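Local coordinates for protein troponin C (Chlamys nipponensis akazara, PDB 3TZ1) that binds calcium through this C-terminal EF-hand domain as the sensor subunit of troponin, whose calcium binding lifts troponin's inhibition of actin filaments in striated muscle, at the calcium ion site. Sequence-based numbering; all coordinates share one arbitrary frame.

The calcium ion site. Residues 53-61, 64. With CA (calcium ion), chain B.
Seven oxygens surround the calcium ion in the canonical loop of an EF-hand, Asp53 to Glu64. Two aspartates bind it with one carboxylate oxygen each, but they reach it by different rotamers. Asp53 holds CG anti to its backbone N (chi1 168°), so that OD1 points at the ion; the outer oxygen, OD2, accepts the amide of Gly58 from above the carboxylate plane, with Gly58 N to Asp53 OD2 at 2.8 Å, which fixes the rotation of the group. Asp55 instead turns CG into the cramped sector flanked by its own amide nitrogen and carbonyl (chi1 54°); its OD1 lies 2.3 Å from CA while OD2 turns towards the coordinating water. That water is shared with Asp61, whose OD2 stands 2.5 Å from the water oxygen, so Asp61 acts from the second shell. Ser57 adds its hydroxyl, with Ser57 OG 2.7 Å from the calcium ion, longer than the 2.3 Å of Asp53 OD1 and Asp55 OD1, and the same OG is hydrogen-bonded to Thr59 OG1 and receives the amide of Thr59. Thr59 itself contributes its backbone carbonyl oxygen.

Across the ion from the Ser57 hydroxyl (Ser57 OG, calcium and Glu64 CD make about 165°), Glu64 presents its carboxylate end-on at the tip of an extended chain, and OE1 and OE2 each lie 2.6 Å from CA, a symmetric bidentate grip. Both oxygens are steadied by amides: Asp61 N meets Glu64 OE1 at 2.9 Å on its anti lone pair, whereas Thr54 N approaches Glu64 OE2 from well above the plane. Asp61 OD1 in turn accepts Glu64 N at 2.9 Å. An alanine in place of Glu64 would remove both ligands and would probably weaken calcium binding and loosen the tie between loop and helix.

The loop follows helix 42-52, passes through the short strand 59-60 and enters helix 62-70, whose residue Glu64 closes the site, which probably couples calcium binding to the placement of both helices.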
# COMPACT_ATOMS: atom_id res chain seq x y z
N ASP A 53 2.03 -7.24 2.32
CA ASP A 53 1.58 -8.01 3.46
C ASP A 53 2.48 -9.23 3.47
O ASP A 53 2.23 -10.24 2.80
CB ASP A 53 0.12 -8.41 3.20
CG ASP A 53 -0.39 -9.46 4.15
OD1 ASP A 53 0.13 -9.52 5.28
OD2 ASP A 53 -1.31 -10.23 3.79
N THR A 54 3.50 -9.17 4.32
CA THR A 54 4.60 -10.12 4.19
C THR A 54 4.35 -11.42 4.95
O THR A 54 4.98 -12.45 4.68
CB THR A 54 5.95 -9.48 4.59
OG1 THR A 54 5.81 -8.78 5.83
CG2 THR A 54 6.39 -8.48 3.52
N ASP A 55 3.41 -11.39 5.89
CA ASP A 55 3.08 -12.61 6.62
C ASP A 55 1.83 -13.33 6.08
O ASP A 55 1.43 -14.36 6.62
CB ASP A 55 3.04 -12.40 8.14
CG ASP A 55 2.11 -11.27 8.55
OD1 ASP A 55 1.24 -10.91 7.74
OD2 ASP A 55 2.25 -10.75 9.68
N GLY A 56 1.25 -12.79 5.02
CA GLY A 56 0.06 -13.38 4.42
C GLY A 56 -1.13 -13.39 5.37
O GLY A 56 -1.96 -14.30 5.33
N SER A 57 -1.21 -12.39 6.23
CA SER A 57 -2.29 -12.33 7.21
C SER A 57 -3.56 -11.73 6.61
O SER A 57 -4.64 -11.79 7.21
CB SER A 57 -1.86 -11.55 8.46
OG SER A 57 -1.83 -10.15 8.20
N GLY A 58 -3.42 -11.13 5.43
CA GLY A 58 -4.52 -10.46 4.77
C GLY A 58 -4.72 -9.06 5.32
O GLY A 58 -5.71 -8.39 5.02
N THR A 59 -3.78 -8.61 6.14
CA THR A 59 -3.83 -7.27 6.71
C THR A 59 -2.42 -6.68 6.69
O THR A 59 -1.44 -7.40 6.87
CB THR A 59 -4.31 -7.30 8.16
OG1 THR A 59 -3.46 -8.18 8.91
CG2 THR A 59 -5.74 -7.80 8.25
N VAL A 60 -2.32 -5.38 6.49
CA VAL A 60 -1.02 -4.73 6.50
C VAL A 60 -0.87 -3.96 7.80
O VAL A 60 -1.57 -2.98 8.02
CB VAL A 60 -0.88 -3.75 5.30
CG1 VAL A 60 0.46 -3.04 5.35
CG2 VAL A 60 -1.03 -4.51 3.98
N ASP A 61 0.02 -4.41 8.69
CA ASP A 61 0.21 -3.67 9.93
C ASP A 61 1.16 -2.49 9.70
O ASP A 61 1.71 -2.34 8.61
CB ASP A 61 0.65 -4.58 11.10
CG ASP A 61 1.95 -5.32 10.82
OD1 ASP A 61 2.94 -4.67 10.44
OD2 ASP A 61 1.97 -6.56 11.00
N GLU A 64 4.73 -3.32 8.55
CA GLU A 64 4.77 -3.75 7.15
C GLU A 64 4.63 -2.55 6.24
O GLU A 64 5.28 -2.44 5.20
CB GLU A 64 3.66 -4.76 6.86
CG GLU A 64 3.83 -6.08 7.58
CD GLU A 64 2.66 -6.98 7.38
OE1 GLU A 64 1.52 -6.46 7.33
OE2 GLU A 64 2.87 -8.20 7.24
CA CA B . 0.36 -8.77 7.48
O HOH W 1 0.41 -8.22 10.05